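Local coordinates for YrrB protein (Bacillus subtilis, PDB 2Q7F) that is a tetratricopeptide-repeat protein with a peptide-binding site and could mediate complex formation among RNA sulfuration and processing components and aminoacyl-tRNA synthetases, at residues Y95-V100 with K111-K116; F63-S68 with A78-A83. One frame throughout, in Å; residues are numbered along the deposited sequence.

Interaction 1: residues Y95-V100 with K111-K116; sequences YGAGNV and KDMFEK
Y95 meets F114 ring to ring, CD1 of Y95 coming to 3.6 Å from CE1 of F114. The ring centroids are 5.7 Å apart with their planes at 48°, an inclined pairing in which neither ring lies flat on the other. The CB of Y95 points away from helix 107-120, but its CG stands opposite the backbone N, and the ring is thereby swung back toward F114. Two residues further along, A97 offers its methyl to the thioether of M113, with CB 4.1 Å from SD; beyond SD the M113 chain leads away, and M113 also touches Y94 and Y101 of helix 91-103.

G98 is where the backbones close in, its CA 5.0 Å from the CA of M113. Such a small residue at the tightest point between the two antiparallel helices is a hallmark of the tetratricopeptide repeat, and these segments belong to the third of six. The local axes approach to 8.0 Å at an angle of 159°. The CA of G98 lies over one face of the F114 ring and 3.6 Å from CB of M113; a beta carbon here would fall 2.7 Å from CE1 of F114, a clash. With chi1 at -72°, F114 turns its CG away from its own carbonyl carbon and pushes the ring against the opposing backbone, where CZ stops 3.7 Å from the carbonyl carbon of G98. That same CZ also packs against the backbone N of N99. M130 of helix 125-137 touches both N99 and F114, extending the packing into the next repeat.

Interaction 2: residues F63-S68 with A78-A83; sequences FANLLS and AFYDKA
A64 and F79 mark the closest backbone approach, their CA atoms 5.4 Å apart, between helical segments whose axes come within 9.0 Å and run nearly antiparallel at 162°. F63 drives its edge into the face of F79, a T-shaped pair with planes at 89° and F63 CD2 3.3 Å from F79 CZ. L67 comes in obliquely on the same side of that ring, its CD1 lying 3.4 Å from F79 CD2. Between the two aromatics of the second helix sits A64: its methyl touches CB of F79 and makes a CH-pi contact over the middle of the Y80 ring, 3.4 Å from the centroid. Y80 sets its CG opposite its own carbonyl carbon (chi1 -68°), which lays the ring across this methyl and sends the hydroxyl on to N65. There Y80 OH donates to OD1 of N65 at 2.7 Å, in the carbonyl plane, while a water bonded to S68 OG donates to the same OH. A phenylalanine in place of Y80 would probably keep the ring on A64 but leave N65 OD1 without its donor and the water without one acceptor. A small residue of the first helix under a large, often aromatic, side chain of the second, here A64 under Y80, typifies the tetratricopeptide-repeat hairpin.

In the fold
Interaction 2 and interaction 1 follow each other along the chain as the helix-helix interfaces of TPR 2 and TPR 3, with centres about 13 Å apart. Y80 joins them: on the side of its ring away from A64, Y80 CE2 packs 3.4 Å from G96 C and 3.5 Å from A97 N. A second packing contact brings V100 CG2 to 3.9 Å from S68 OG. Helix 91-103 thus packs on helix 73-86 as well as on helix 107-120. The principle is the repeat solenoid: hairpins of like build stack in series, and in these two a small residue, A64 or G98, sits where the helices come together. In tetratricopeptide-repeat proteins this stacking generally builds a superhelix with a ligand-binding groove.

Interaction 1: residues Y95-V100 with K111-K116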
loop_
_atom_site.group_PDB
_atom_site.type_symbol
_atom_site.label_atom_id
_atom_site.label_comp_id
_atom_site.label_asym_id
_atom_site.label_seq_id
_atom_site.Cartn_x
_atom_site.Cartn_y
_atom_site.Cartn_z
ATOM N N TYR A 95 -7.860 10.588 4.486
ATOM C CA TYR A 95 -7.627 9.150 4.433
ATOM C C TYR A 95 -8.818 8.380 3.845
ATOM O O TYR A 95 -8.641 7.495 3.005
ATOM C CB TYR A 95 -7.280 8.619 5.816
ATOM C CG TYR A 95 -6.916 7.155 5.826
ATOM C CD1 TYR A 95 -5.711 6.714 5.280
ATOM C CD2 TYR A 95 -7.780 6.201 6.365
ATOM C CE1 TYR A 95 -5.368 5.368 5.288
ATOM C CE2 TYR A 95 -7.449 4.848 6.365
ATOM C CZ TYR A 95 -6.240 4.445 5.833
ATOM O OH TYR A 95 -5.893 3.114 5.825
ATOM N N GLY A 96 -10.025 8.718 4.294
ATOM C CA GLY A 96 -11.232 8.067 3.823
ATOM C C GLY A 96 -11.419 8.304 2.343
ATOM O O GLY A 96 -11.680 7.364 1.605
ATOM N N ALA A 97 -11.270 9.555 1.904
ATOM C CA ALA A 97 -11.385 9.892 0.482
ATOM C C ALA A 97 -10.325 9.182 -0.349
ATOM O O ALA A 97 -10.587 8.789 -1.482
ATOM C CB ALA A 97 -11.293 11.400 0.267
ATOM N N GLY A 98 -9.131 9.032 0.229
ATOM C CA GLY A 98 -7.998 8.381 -0.438
ATOM C C GLY A 98 -8.295 6.941 -0.790
ATOM O O GLY A 98 -8.041 6.507 -1.920
ATOM N N ASN A 99 -8.860 6.210 0.176
ATOM C CA ASN A 99 -9.274 4.833 -0.046
ATOM C C ASN A 99 -10.306 4.697 -1.176
ATOM O O ASN A 99 -10.266 3.737 -1.948
ATOM C CB ASN A 99 -9.778 4.205 1.247
ATOM C CG ASN A 99 -8.646 3.798 2.172
ATOM O OD1 ASN A 99 -8.618 4.150 3.362
ATOM N ND2 ASN A 99 -7.694 3.053 1.628
ATOM N N VAL A 100 -11.209 5.666 -1.282
ATOM C CA VAL A 100 -12.198 5.661 -2.354
ATOM C C VAL A 100 -11.480 5.785 -3.697
ATOM O O VAL A 100 -11.774 5.062 -4.643
ATOM C CB VAL A 100 -13.243 6.797 -2.172
ATOM C CG1 VAL A 100 -14.190 6.889 -3.381
ATOM C CG2 VAL A 100 -14.036 6.580 -0.886
ATOM N N LYS A 111 -2.650 9.527 -4.047
ATOM C CA LYS A 111 -1.394 10.047 -3.512
ATOM C C LYS A 111 -1.628 11.412 -2.873
ATOM O O LYS A 111 -1.177 11.694 -1.763
ATOM C CB LYS A 111 -0.331 10.170 -4.611
ATOM C CG LYS A 111 0.935 10.875 -4.137
ATOM C CD LYS A 111 1.716 11.508 -5.272
ATOM C CE LYS A 111 2.766 12.465 -4.725
ATOM N NZ LYS A 111 3.817 12.714 -5.741
ATOM N N ASP A 112 -2.342 12.256 -3.599
ATOM C CA ASP A 112 -2.668 13.585 -3.136
ATOM C C ASP A 112 -3.386 13.500 -1.775
ATOM O O ASP A 112 -2.968 14.150 -0.815
ATOM C CB ASP A 112 -3.499 14.287 -4.211
ATOM C CG ASP A 112 -3.641 15.767 -3.971
ATOM O OD1 ASP A 112 -4.463 16.158 -3.109
ATOM O OD2 ASP A 112 -2.953 16.548 -4.662
ATOM N N MET A 113 -4.425 12.664 -1.684
ATOM C CA MET A 113 -5.206 12.521 -0.449
ATOM C C MET A 113 -4.399 11.954 0.706
ATOM O O MET A 113 -4.498 12.450 1.843
ATOM C CB MET A 113 -6.465 11.658 -0.657
ATOM C CG MET A 113 -7.625 12.317 -1.448
ATOM S SD MET A 113 -8.269 13.903 -0.827
ATOM C CE MET A 113 -7.395 15.061 -1.892
ATOM N N PHE A 114 -3.608 10.917 0.422
ATOM C CA PHE A 114 -2.802 10.275 1.466
ATOM C C PHE A 114 -1.718 11.188 2.001
ATOM O O PHE A 114 -1.459 11.208 3.197
ATOM C CB PHE A 114 -2.206 8.950 1.000
ATOM C CG PHE A 114 -3.207 7.852 0.880
ATOM C CD1 PHE A 114 -4.221 7.703 1.830
ATOM C CD2 PHE A 114 -3.144 6.950 -0.173
ATOM C CE1 PHE A 114 -5.176 6.676 1.723
ATOM C CE2 PHE A 114 -4.087 5.921 -0.286
ATOM C CZ PHE A 114 -5.103 5.786 0.669
ATOM N N GLU A 115 -1.083 11.944 1.115
ATOM C CA GLU A 115 -0.057 12.870 1.544
ATOM C C GLU A 115 -0.669 14.021 2.358
ATOM O O GLU A 115 -0.042 14.526 3.292
ATOM C CB GLU A 115 0.774 13.359 0.352
ATOM C CG GLU A 115 2.253 13.541 0.698
ATOM C CD GLU A 115 3.195 13.242 -0.465
ATOM O OE1 GLU A 115 3.183 12.108 -0.986
ATOM O OE2 GLU A 115 3.965 14.143 -0.851
ATOM N N LYS A 116 -1.899 14.413 2.028
ATOM C CA LYS A 116 -2.612 15.420 2.822
ATOM C C LYS A 116 -2.982 14.880 4.198
ATOM O O LYS A 116 -2.938 15.615 5.194
ATOM C CB LYS A 116 -3.857 15.939 2.100
ATOM C CG LYS A 116 -3.577 16.859 0.912
ATOM C CD LYS A 116 -4.854 17.532 0.466
ATOM C CE LYS A 116 -4.785 18.053 -0.949
ATOM N NZ LYS A 116 -3.718 19.062 -1.117
#

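Interaction 2: residues F63-S68 with A78-A83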
loop_
_atom_site.group_PDB
_atom_site.type_symbol
_atom_site.label_atom_id
_atom_site.label_comp_id
_atom_site.label_asym_id
_atom_site.label_seq_id
_atom_site.Cartn_x
_atom_site.Cartn_y
_atom_site.Cartn_z
ATOM N N PHE A 63 -20.315 9.173 8.560
ATOM C CA PHE A 63 -21.326 8.823 7.573
ATOM C C PHE A 63 -20.684 8.452 6.244
ATOM O O PHE A 63 -21.140 7.524 5.573
ATOM C CB PHE A 63 -22.364 9.933 7.393
ATOM C CG PHE A 63 -23.582 9.503 6.603
ATOM C CD1 PHE A 63 -24.261 8.327 6.918
ATOM C CD2 PHE A 63 -24.054 10.275 5.553
ATOM C CE1 PHE A 63 -25.386 7.930 6.188
ATOM C CE2 PHE A 63 -25.178 9.881 4.813
ATOM C CZ PHE A 63 -25.842 8.714 5.132
ATOM N N ALA A 64 -19.613 9.161 5.887
ATOM C CA ALA A 64 -18.836 8.865 4.684
ATOM C C ALA A 64 -18.137 7.503 4.771
ATOM O O ALA A 64 -18.098 6.757 3.787
ATOM C CB ALA A 64 -17.839 9.968 4.416
ATOM N N ASN A 65 -17.596 7.184 5.948
ATOM C CA ASN A 65 -17.062 5.842 6.218
ATOM C C ASN A 65 -18.119 4.754 6.039
ATOM O O ASN A 65 -17.833 3.675 5.526
ATOM C CB ASN A 65 -16.453 5.750 7.622
ATOM C CG ASN A 65 -15.212 6.618 7.788
ATOM O OD1 ASN A 65 -14.601 7.046 6.810
ATOM N ND2 ASN A 65 -14.842 6.893 9.038
ATOM N N LEU A 66 -19.341 5.041 6.465
ATOM C CA LEU A 66 -20.420 4.086 6.324
ATOM C C LEU A 66 -20.748 3.926 4.832
ATOM O O LEU A 66 -20.827 2.806 4.331
ATOM C CB LEU A 66 -21.624 4.541 7.153
ATOM C CG LEU A 66 -22.885 3.704 7.443
ATOM C CD1 LEU A 66 -24.030 4.117 6.538
ATOM C CD2 LEU A 66 -22.678 2.196 7.410
ATOM N N LEU A 67 -20.870 5.046 4.121
ATOM C CA LEU A 67 -21.195 5.033 2.698
ATOM C C LEU A 67 -20.182 4.296 1.826
ATOM O O LEU A 67 -20.564 3.687 0.832
ATOM C CB LEU A 67 -21.412 6.453 2.178
ATOM C CG LEU A 67 -22.622 7.216 2.715
ATOM C CD1 LEU A 67 -22.529 8.659 2.261
ATOM C CD2 LEU A 67 -23.943 6.590 2.281
ATOM N N SER A 68 -18.903 4.363 2.210
ATOM C CA SER A 68 -17.826 3.597 1.557
ATOM C C SER A 68 -18.082 2.102 1.629
ATOM O O SER A 68 -17.881 1.393 0.642
ATOM C CB SER A 68 -16.474 3.851 2.232
ATOM O OG SER A 68 -16.062 5.186 2.115
ATOM N N ALA A 78 -18.635 13.111 -1.351
ATOM C CA ALA A 78 -19.341 14.352 -1.086
ATOM C C ALA A 78 -19.361 14.650 0.410
ATOM O O ALA A 78 -19.269 15.800 0.812
ATOM C CB ALA A 78 -20.723 14.308 -1.651
ATOM N N PHE A 79 -19.449 13.617 1.235
ATOM C CA PHE A 79 -19.432 13.831 2.682
ATOM C C PHE A 79 -18.041 14.164 3.227
ATOM O O PHE A 79 -17.919 15.041 4.077
ATOM C CB PHE A 79 -20.074 12.663 3.423
ATOM C CG PHE A 79 -21.571 12.728 3.451
ATOM C CD1 PHE A 79 -22.230 13.483 4.417
ATOM C CD2 PHE A 79 -22.326 12.064 2.499
ATOM C CE1 PHE A 79 -23.607 13.561 4.442
ATOM C CE2 PHE A 79 -23.716 12.135 2.521
ATOM C CZ PHE A 79 -24.355 12.889 3.506
ATOM N N TYR A 80 -16.999 13.481 2.723
ATOM C CA TYR A 80 -15.604 13.826 3.053
ATOM C C TYR A 80 -15.328 15.257 2.642
ATOM O O TYR A 80 -14.668 15.998 3.370
ATOM C CB TYR A 80 -14.592 12.904 2.365
ATOM C CG TYR A 80 -14.593 11.476 2.849
ATOM C CD1 TYR A 80 -14.429 11.166 4.223
ATOM C CD2 TYR A 80 -14.744 10.417 1.944
ATOM C CE1 TYR A 80 -14.432 9.839 4.667
ATOM C CE2 TYR A 80 -14.748 9.085 2.384
ATOM C CZ TYR A 80 -14.591 8.810 3.736
ATOM O OH TYR A 80 -14.594 7.498 4.156
ATOM N N ASP A 81 -15.848 15.644 1.480
ATOM C CA ASP A 81 -15.713 17.010 0.991
ATOM C C ASP A 81 -16.248 17.992 2.035
ATOM O O ASP A 81 -15.570 18.942 2.411
ATOM C CB ASP A 81 -16.436 17.185 -0.347
ATOM C CG ASP A 81 -16.166 18.530 -0.984
ATOM O OD1 ASP A 81 -17.084 19.375 -1.000
ATOM O OD2 ASP A 81 -15.038 18.758 -1.452
ATOM N N LYS A 82 -17.455 17.730 2.515
ATOM C CA LYS A 82 -18.100 18.556 3.523
ATOM C C LYS A 82 -17.284 18.659 4.818
ATOM O O LYS A 82 -17.109 19.745 5.368
ATOM C CB LYS A 82 -19.516 18.027 3.801
ATOM C CG LYS A 82 -20.357 18.877 4.777
ATOM C CD LYS A 82 -20.448 20.346 4.376
ATOM C CE LYS A 82 -21.094 21.139 5.499
ATOM N NZ LYS A 82 -21.315 22.559 5.128
ATOM N N ALA A 83 -16.776 17.527 5.286
ATOM C CA ALA A 83 -15.933 17.492 6.474
ATOM C C ALA A 83 -14.708 18.399 6.328
ATOM O O ALA A 83 -14.369 19.133 7.257
ATOM C CB ALA A 83 -15.509 16.074 6.771
HETATM O O HOH W 1 -13.344 5.310 2.268
#